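Local coordinates for protein amidase (Bacillus anthracis, PDB 5EWQ) that probably hydrolyses carboxylic acid amides to the free acid and ammonia, at residues 71-79 and 212-220; 386-394 and 405-413. All coordinates share one frame; numbering follows the deposited sequence.

Contact 1: 71-79 and 212-220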
loop_
_atom_site.group_PDB
_atom_site.type_symbol
_atom_site.label_atom_id
_atom_site.label_comp_id
_atom_site.label_asym_id
_atom_site.label_seq_id
_atom_site.Cartn_x
_atom_site.Cartn_y
_atom_site.Cartn_z
ATOM N N TYR A 71 9.472 -17.249 -2.046
ATOM C CA TYR A 71 8.362 -16.360 -2.368
ATOM C C TYR A 71 7.708 -16.730 -3.695
ATOM O O TYR A 71 6.485 -16.817 -3.785
ATOM C CB TYR A 71 8.840 -14.908 -2.399
ATOM C CG TYR A 71 9.167 -14.359 -1.031
ATOM C CD1 TYR A 71 8.337 -14.608 0.053
ATOM C CD2 TYR A 71 10.312 -13.606 -0.818
ATOM C CE1 TYR A 71 8.630 -14.112 1.308
ATOM C CE2 TYR A 71 10.617 -13.108 0.434
ATOM C CZ TYR A 71 9.771 -13.363 1.493
ATOM O OH TYR A 71 10.066 -12.871 2.744
ATOM N N LEU A 72 8.529 -16.953 -4.717
ATOM C CA LEU A 72 8.031 -17.359 -6.027
ATOM C C LEU A 72 7.281 -18.684 -5.937
ATOM O O LEU A 72 6.267 -18.881 -6.606
ATOM C CB LEU A 72 9.181 -17.476 -7.029
ATOM C CG LEU A 72 9.930 -16.188 -7.375
ATOM C CD1 LEU A 72 11.050 -16.472 -8.365
ATOM C CD2 LEU A 72 8.974 -15.141 -7.924
ATOM N N PHE A 73 7.788 -19.584 -5.101
ATOM C CA PHE A 73 7.158 -20.882 -4.897
ATOM C C PHE A 73 5.812 -20.731 -4.197
ATOM O O PHE A 73 4.852 -21.430 -4.522
ATOM C CB PHE A 73 8.079 -21.802 -4.093
ATOM C CG PHE A 73 7.494 -23.155 -3.812
ATOM C CD1 PHE A 73 7.314 -24.072 -4.834
ATOM C CD2 PHE A 73 7.133 -23.515 -2.524
ATOM C CE1 PHE A 73 6.779 -25.321 -4.578
ATOM C CE2 PHE A 73 6.597 -24.762 -2.261
ATOM C CZ PHE A 73 6.420 -25.666 -3.289
ATOM N N ARG A 74 5.747 -19.812 -3.238
ATOM C CA ARG A 74 4.512 -19.564 -2.502
ATOM C C ARG A 74 3.466 -18.889 -3.383
ATOM O O ARG A 74 2.281 -19.200 -3.296
ATOM C CB ARG A 74 4.787 -18.712 -1.261
ATOM C CG ARG A 74 5.581 -19.431 -0.182
ATOM C CD ARG A 74 5.726 -18.572 1.063
ATOM N NE ARG A 74 4.428 -18.216 1.629
ATOM C CZ ARG A 74 3.764 -18.963 2.504
ATOM N NH1 ARG A 74 4.275 -20.115 2.918
ATOM N NH2 ARG A 74 2.588 -18.560 2.965
ATOM N N ILE A 75 3.910 -17.964 -4.230
ATOM C CA ILE A 75 3.015 -17.297 -5.170
ATOM C C ILE A 75 2.448 -18.307 -6.163
ATOM O O ILE A 75 1.281 -18.237 -6.548
ATOM C CB ILE A 75 3.736 -16.161 -5.931
ATOM C CG1 ILE A 75 4.176 -15.063 -4.961
ATOM C CG2 ILE A 75 2.836 -15.567 -7.005
ATOM C CD1 ILE A 75 4.988 -13.964 -5.609
ATOM N N GLN A 76 3.282 -19.263 -6.561
ATOM C CA GLN A 76 2.872 -20.294 -7.505
ATOM C C GLN A 76 1.864 -21.263 -6.890
ATOM O O GLN A 76 0.949 -21.730 -7.566
ATOM C CB GLN A 76 4.096 -21.064 -8.009
ATOM C CG GLN A 76 3.776 -22.163 -9.009
ATOM C CD GLN A 76 5.015 -22.888 -9.495
ATOM O OE1 GLN A 76 5.524 -22.611 -10.581
ATOM N NE2 GLN A 76 5.508 -23.823 -8.691
ATOM N N GLU A 77 2.030 -21.552 -5.603
ATOM C CA GLU A 77 1.214 -22.563 -4.936
ATOM C C GLU A 77 0.016 -21.987 -4.182
ATOM O O GLU A 77 -0.947 -22.703 -3.907
ATOM C CB GLU A 77 2.078 -23.377 -3.968
ATOM C CG GLU A 77 3.160 -24.208 -4.641
ATOM C CD GLU A 77 2.601 -25.396 -5.398
ATOM O OE1 GLU A 77 1.741 -26.108 -4.838
ATOM O OE2 GLU A 77 3.018 -25.615 -6.555
ATOM N N HIS A 78 0.068 -20.701 -3.848
ATOM C CA HIS A 78 -0.976 -20.101 -3.021
ATOM C C HIS A 78 -1.708 -18.942 -3.695
ATOM O O HIS A 78 -2.899 -18.744 -3.463
ATOM C CB HIS A 78 -0.385 -19.624 -1.691
ATOM C CG HIS A 78 0.093 -20.736 -0.811
ATOM N ND1 HIS A 78 -0.562 -21.944 -0.718
ATOM C CD2 HIS A 78 1.164 -20.823 0.013
ATOM C CE1 HIS A 78 0.084 -22.729 0.128
ATOM N NE2 HIS A 78 1.134 -22.073 0.585
ATOM N N ASP A 79 -1.003 -18.177 -4.523
ATOM C CA ASP A 79 -1.605 -17.002 -5.143
ATOM C C ASP A 79 -2.305 -17.345 -6.455
ATOM O O ASP A 79 -3.410 -16.871 -6.716
ATOM C CB ASP A 79 -0.553 -15.917 -5.381
ATOM C CG ASP A 79 -1.159 -14.614 -5.873
ATOM O OD1 ASP A 79 -1.641 -13.827 -5.030
ATOM O OD2 ASP A 79 -1.154 -14.379 -7.101
ATOM N N VAL A 212 2.297 -9.288 1.645
ATOM C CA VAL A 212 3.006 -9.281 2.919
ATOM C C VAL A 212 2.216 -10.046 3.976
ATOM O O VAL A 212 2.785 -10.547 4.944
ATOM C CB VAL A 212 3.283 -7.847 3.416
ATOM C CG1 VAL A 212 4.341 -7.179 2.548
ATOM C CG2 VAL A 212 2.002 -7.029 3.437
ATOM N N ALA A 213 0.906 -10.142 3.781
ATOM C CA ALA A 213 0.055 -10.889 4.701
ATOM C C ALA A 213 0.246 -12.389 4.515
ATOM O O ALA A 213 0.307 -13.141 5.486
ATOM C CB ALA A 213 -1.404 -10.512 4.503
ATOM N N ALA A 214 0.345 -12.817 3.261
ATOM C CA ALA A 214 0.490 -14.233 2.940
ATOM C C ALA A 214 1.954 -14.613 2.738
ATOM O O ALA A 214 2.256 -15.698 2.241
ATOM C CB ALA A 214 -0.320 -14.578 1.703
ATOM N N ASP A 215 2.850 -13.709 3.130
ATOM C CA ASP A 215 4.293 -13.914 3.011
ATOM C C ASP A 215 4.726 -14.235 1.583
ATOM O O ASP A 215 5.498 -15.165 1.352
ATOM C CB ASP A 215 4.758 -15.028 3.955
ATOM C CG ASP A 215 4.654 -14.635 5.416
ATOM O OD1 ASP A 215 3.578 -14.844 6.015
ATOM O OD2 ASP A 215 5.649 -14.117 5.966
ATOM N N PHE A 216 4.217 -13.464 0.628
ATOM C CA PHE A 216 4.662 -13.560 -0.756
ATOM C C PHE A 216 5.826 -12.601 -0.974
ATOM O O PHE A 216 6.498 -12.643 -2.005
ATOM C CB PHE A 216 3.519 -13.241 -1.723
ATOM C CG PHE A 216 2.380 -14.220 -1.663
ATOM C CD1 PHE A 216 2.584 -15.518 -1.228
ATOM C CD2 PHE A 216 1.103 -13.838 -2.042
ATOM C CE1 PHE A 216 1.538 -16.419 -1.173
ATOM C CE2 PHE A 216 0.053 -14.735 -1.988
ATOM C CZ PHE A 216 0.270 -16.027 -1.554
ATOM N N ALA A 217 6.053 -11.743 0.015
ATOM C CA ALA A 217 7.113 -10.743 -0.029
ATOM C C ALA A 217 7.315 -10.145 1.360
ATOM O O ALA A 217 6.370 -10.068 2.145
ATOM C CB ALA A 217 6.780 -9.652 -1.039
ATOM N N PRO A 218 8.549 -9.722 1.673
ATOM C CA PRO A 218 8.816 -9.102 2.975
ATOM C C PRO A 218 8.203 -7.712 3.061
ATOM O O PRO A 218 7.635 -7.345 4.090
ATOM C CB PRO A 218 10.349 -9.022 3.030
ATOM C CG PRO A 218 10.842 -9.871 1.899
ATOM C CD PRO A 218 9.771 -9.829 0.863
ATOM N N LEU A 219 8.323 -6.953 1.977
ATOM C CA LEU A 219 7.836 -5.579 1.932
ATOM C C LEU A 219 7.015 -5.328 0.673
ATOM O O LEU A 219 7.106 -6.079 -0.298
ATOM C CB LEU A 219 9.009 -4.601 1.998
ATOM C CG LEU A 219 9.937 -4.771 3.200
ATOM C CD1 LEU A 219 11.134 -3.854 3.085
ATOM C CD2 LEU A 219 9.182 -4.506 4.487
ATOM N N ALA A 220 6.216 -4.265 0.691
ATOM C CA ALA A 220 5.380 -3.925 -0.453
ATOM C C ALA A 220 5.121 -2.426 -0.535
ATOM O O ALA A 220 5.132 -1.726 0.479
ATOM C CB ALA A 220 4.068 -4.682 -0.391
#

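Contact 2: 386-394 and 405-413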
loop_
_atom_site.group_PDB
_atom_site.type_symbol
_atom_site.label_atom_id
_atom_site.label_comp_id
_atom_site.label_asym_id
_atom_site.label_seq_id
_atom_site.Cartn_x
_atom_site.Cartn_y
_atom_site.Cartn_z
ATOM N N LEU A 386 -8.056 9.509 -22.138
ATOM C CA LEU A 386 -9.110 8.797 -21.425
ATOM C C LEU A 386 -10.257 8.444 -22.369
ATOM O O LEU A 386 -10.978 7.470 -22.149
ATOM C CB LEU A 386 -9.620 9.638 -20.251
ATOM C CG LEU A 386 -10.659 9.006 -19.322
ATOM C CD1 LEU A 386 -10.155 7.679 -18.781
ATOM C CD2 LEU A 386 -11.000 9.955 -18.186
ATOM N N LYS A 387 -10.412 9.238 -23.425
ATOM C CA LYS A 387 -11.450 9.001 -24.424
ATOM C C LYS A 387 -11.222 7.688 -25.164
ATOM O O LYS A 387 -12.170 6.961 -25.462
ATOM C CB LYS A 387 -11.504 10.154 -25.427
ATOM C CG LYS A 387 -12.822 10.907 -25.442
ATOM C CD LYS A 387 -12.888 11.876 -26.612
ATOM C CE LYS A 387 -11.712 12.840 -26.607
ATOM N NZ LYS A 387 -11.740 13.751 -27.786
ATOM N N GLU A 388 -9.962 7.389 -25.460
ATOM C CA GLU A 388 -9.616 6.175 -26.191
ATOM C C GLU A 388 -9.808 4.930 -25.328
ATOM O O GLU A 388 -10.148 3.861 -25.837
ATOM C CB GLU A 388 -8.177 6.254 -26.700
ATOM C CG GLU A 388 -7.950 7.368 -27.710
ATOM C CD GLU A 388 -6.492 7.531 -28.094
ATOM O OE1 GLU A 388 -6.161 8.538 -28.754
ATOM O OE2 GLU A 388 -5.679 6.655 -27.736
ATOM N N ILE A 389 -9.589 5.077 -24.025
ATOM C CA ILE A 389 -9.810 3.988 -23.078
ATOM C C ILE A 389 -11.277 3.581 -23.051
ATOM O O ILE A 389 -11.606 2.396 -23.132
ATOM C CB ILE A 389 -9.372 4.379 -21.654
ATOM C CG1 ILE A 389 -7.869 4.645 -21.616
ATOM C CG2 ILE A 389 -9.741 3.289 -20.660
ATOM C CD1 ILE A 389 -7.381 5.221 -20.309
ATOM N N ILE A 390 -12.151 4.577 -22.935
ATOM C CA ILE A 390 -13.592 4.353 -22.900
ATOM C C ILE A 390 -14.066 3.617 -24.151
ATOM O O ILE A 390 -14.885 2.699 -24.072
ATOM C CB ILE A 390 -14.357 5.685 -22.765
ATOM C CG1 ILE A 390 -13.969 6.390 -21.463
ATOM C CG2 ILE A 390 -15.856 5.453 -22.815
ATOM C CD1 ILE A 390 -14.662 7.720 -21.255
ATOM N N ALA A 391 -13.534 4.016 -25.301
ATOM C CA ALA A 391 -13.870 3.374 -26.565
ATOM C C ALA A 391 -13.296 1.963 -26.629
ATOM O O ALA A 391 -13.896 1.063 -27.217
ATOM C CB ALA A 391 -13.366 4.207 -27.732
ATOM N N PHE A 392 -12.130 1.779 -26.020
ATOM C CA PHE A 392 -11.460 0.483 -26.005
ATOM C C PHE A 392 -12.237 -0.536 -25.177
ATOM O O PHE A 392 -12.407 -1.684 -25.590
ATOM C CB PHE A 392 -10.036 0.628 -25.459
ATOM C CG PHE A 392 -9.271 -0.664 -25.404
ATOM C CD1 PHE A 392 -8.571 -1.118 -26.508
ATOM C CD2 PHE A 392 -9.245 -1.420 -24.243
ATOM C CE1 PHE A 392 -7.865 -2.304 -26.460
ATOM C CE2 PHE A 392 -8.541 -2.607 -24.188
ATOM C CZ PHE A 392 -7.849 -3.049 -25.297
ATOM N N ASN A 393 -12.700 -0.110 -24.007
ATOM C CA ASN A 393 -13.438 -0.984 -23.104
ATOM C C ASN A 393 -14.778 -1.428 -23.682
ATOM O O ASN A 393 -15.237 -2.540 -23.420
ATOM C CB ASN A 393 -13.662 -0.287 -21.759
ATOM C CG ASN A 393 -12.372 -0.056 -20.998
ATOM O OD1 ASN A 393 -11.400 -0.796 -21.159
ATOM N ND2 ASN A 393 -12.356 0.973 -20.157
ATOM N N LYS A 394 -15.396 -0.553 -24.468
ATOM C CA LYS A 394 -16.700 -0.828 -25.063
ATOM C C LYS A 394 -16.676 -2.011 -26.030
ATOM O O LYS A 394 -17.685 -2.692 -26.213
ATOM C CB LYS A 394 -17.222 0.414 -25.792
ATOM C CG LYS A 394 -17.834 1.475 -24.892
ATOM C CD LYS A 394 -18.231 2.700 -25.705
ATOM C CE LYS A 394 -19.266 3.553 -24.985
ATOM N NZ LYS A 394 -18.755 4.127 -23.712
ATOM N N GLN A 405 -17.858 1.356 -16.399
ATOM C CA GLN A 405 -16.839 2.399 -16.332
ATOM C C GLN A 405 -17.475 3.776 -16.159
ATOM O O GLN A 405 -17.056 4.748 -16.787
ATOM C CB GLN A 405 -15.963 2.371 -17.586
ATOM C CG GLN A 405 -16.743 2.408 -18.893
ATOM C CD GLN A 405 -15.842 2.473 -20.111
ATOM O OE1 GLN A 405 -14.619 2.531 -19.991
ATOM N NE2 GLN A 405 -16.445 2.467 -21.292
ATOM N N THR A 406 -18.482 3.848 -15.294
ATOM C CA THR A 406 -19.250 5.073 -15.088
ATOM C C THR A 406 -18.395 6.233 -14.576
ATOM O O THR A 406 -18.600 7.384 -14.965
ATOM C CB THR A 406 -20.408 4.837 -14.095
ATOM O OG1 THR A 406 -21.150 3.676 -14.489
ATOM C CG2 THR A 406 -21.339 6.041 -14.057
ATOM N N LEU A 407 -17.435 5.927 -13.709
ATOM C CA LEU A 407 -16.618 6.961 -13.078
ATOM C C LEU A 407 -15.679 7.663 -14.058
ATOM O O LEU A 407 -15.567 8.889 -14.042
ATOM C CB LEU A 407 -15.812 6.366 -11.923
ATOM C CG LEU A 407 -16.582 6.216 -10.609
ATOM C CD1 LEU A 407 -15.767 5.443 -9.587
ATOM C CD2 LEU A 407 -16.957 7.586 -10.070
ATOM N N ILE A 408 -15.006 6.892 -14.906
ATOM C CA ILE A 408 -14.080 7.476 -15.870
ATOM C C ILE A 408 -14.844 8.122 -17.022
ATOM O O ILE A 408 -14.311 8.976 -17.731
ATOM C CB ILE A 408 -13.090 6.432 -16.427
ATOM C CG1 ILE A 408 -13.807 5.412 -17.311
ATOM C CG2 ILE A 408 -12.356 5.738 -15.293
ATOM C CD1 ILE A 408 -12.877 4.392 -17.927
ATOM N N GLU A 409 -16.096 7.713 -17.203
ATOM C CA GLU A 409 -16.966 8.344 -18.187
ATOM C C GLU A 409 -17.421 9.706 -17.682
ATOM O O GLU A 409 -17.527 10.660 -18.451
ATOM C CB GLU A 409 -18.176 7.460 -18.496
ATOM C CG GLU A 409 -17.890 6.321 -19.462
ATOM C CD GLU A 409 -19.099 5.435 -19.688
ATOM O OE1 GLU A 409 -19.954 5.350 -18.781
ATOM O OE2 GLU A 409 -19.197 4.825 -20.774
ATOM N N ALA A 410 -17.681 9.788 -16.381
ATOM C CA ALA A 410 -18.109 11.034 -15.757
ATOM C C ALA A 410 -16.973 12.051 -15.733
ATOM O O ALA A 410 -17.201 13.253 -15.871
ATOM C CB ALA A 410 -18.618 10.773 -14.349
ATOM N N SER A 411 -15.751 11.560 -15.558
ATOM C CA SER A 411 -14.578 12.426 -15.516
ATOM C C SER A 411 -14.268 13.003 -16.893
ATOM O O SER A 411 -13.773 14.124 -17.010
ATOM C CB SER A 411 -13.367 11.659 -14.979
ATOM O OG SER A 411 -12.229 12.499 -14.889
ATOM N N GLU A 412 -14.564 12.229 -17.931
ATOM C CA GLU A 412 -14.319 12.654 -19.305
ATOM C C GLU A 412 -15.257 13.786 -19.720
ATOM O O GLU A 412 -14.832 14.761 -20.340
ATOM C CB GLU A 412 -14.469 11.468 -20.262
ATOM C CG GLU A 412 -14.465 11.843 -21.736
ATOM C CD GLU A 412 -13.141 12.426 -22.192
ATOM O OE1 GLU A 412 -12.098 12.080 -21.595
ATOM O OE2 GLU A 412 -13.143 13.234 -23.145
ATOM N N LYS A 413 -16.532 13.652 -19.370
ATOM C CA LYS A 413 -17.540 14.636 -19.750
ATOM C C LYS A 413 -17.826 15.617 -18.616
ATOM O O LYS A 413 -18.917 16.185 -18.536
ATOM C CB LYS A 413 -18.832 13.936 -20.175
ATOM C CG LYS A 413 -19.459 13.082 -19.085
ATOM C CD LYS A 413 -20.695 12.351 -19.584
ATOM C CE LYS A 413 -21.290 11.473 -18.494
ATOM N NZ LYS A 413 -22.495 10.732 -18.962
#

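Contact 1: 71-79 and 212-220
In this amidase-signature fold, the turn carrying F216 between helix 206-213 and strand 219-223 of the large mixed sheet is closed off by helix 64-79, which meets it through Y71, R74, I75, H78 and D79. The ring of F216 is the largest single contributor to the buried surface. With CG anti to its own carbonyl carbon (chi1 -64°), it reaches the helix and lays one face near the backbone at I75, while A214 CB, from its own segment, lies over the opposite face, toward the rim. H78 CB sits at the ring edge, 3.7 Å from F216 CZ, and the carboxylate of D79, whose OD1 is hydrogen-bonded to S87, stands nearly perpendicular to the ring. Nearer the backbone of F216, I75 CG1 meets F216 CB at 3.8 Å, the two side chains crossing at a slant.

R74 ties the helix to the turn's backbone. Its NH2 donates to A214 O at 3.0 Å, with that oxygen close to the guanidinium plane but the nitrogen above the carbonyl plane; NE adds a weak bond to the same oxygen. NH1 forms a salt bridge with E42, and H78 CD2 lies over one face of the guanidinium. D215, next to A214 in the turn, sends OD2 to N47 N and to R268.

One turn earlier, the Y71 ring lies against the turn, with D215 O at its edge, and also touches P118 of strand 118-122. A217 CA forms a CH-pi contact over the ring face, 3.9 Å from the centroid and 10° off the normal, and Y71 CE2 touches P218 CD at 3.4 Å.

Contact 2: 386-394 and 405-413
Helices 386-394 and 406-412 run roughly antiparallel, their N-to-C directions 143° apart and their axes 10.1 Å apart at closest approach. L386 faces E412 and I390 faces E409, so the start of the first helix lies by the end of the second. I408 is the knob between them: its side chain drops into the hole formed by L386, I389, I390 and N393, with I408 CB 4.0 Å from L386 CD1. I390 replies from the other helix, its CD1 lying against the CA of E409 and against E412 CB, 3.9 Å from each.

Q405, just before the second helix, closes one end with its amide. CG is wedged between the backbone N and the carbonyl carbon (chi1 52°), and the rest of the chain runs out extended to the first helix. There NE2 donates to I390 O at 3.2 Å, almost straight (174°) and on a lone pair of that carbonyl, while OE1 of Q405 accepts N393 ND2 at 2.8 Å, the donor standing above the plane of the Q405 carbonyl. Bonds at both amide atoms fix the rotation of the group. Next to it, K394 NZ forms a salt bridge with E409 OE2 at 3.1 Å, its hydrogen bond being weak. At the far end the E412 carboxylate crosses the aliphatic chain of K387, E412 OE2 lying 3.3 Å from K387 CG.

The pair rests on helix 360-377: F367 packs against L386, I408 and S411, and F375 against I389. N372 takes the backbone N of L386, S411 OG bonds to E364 O, and K368 reaches E412 O.

Contact 1 and contact 2 lie far apart in the same chain, both within the amidase family region, with centres about 34 Å apart and nearest atoms about 22 Å apart. They follow in series, contact 1 closing before contact 2 opens, and they share no helix or strand. Contact 1 joins helix 64-79 to the turn leading into strand 219-223 of the large mixed sheet, where that strand lies between strands 118-122 and 263-267. Contact 2 belongs to the helical excursion between strands 345-347 and 447-451 of that same sheet, and joins helices only. One thus places an early helix against the turn before a central strand, while the other packs two helices of a region far from the chain centre.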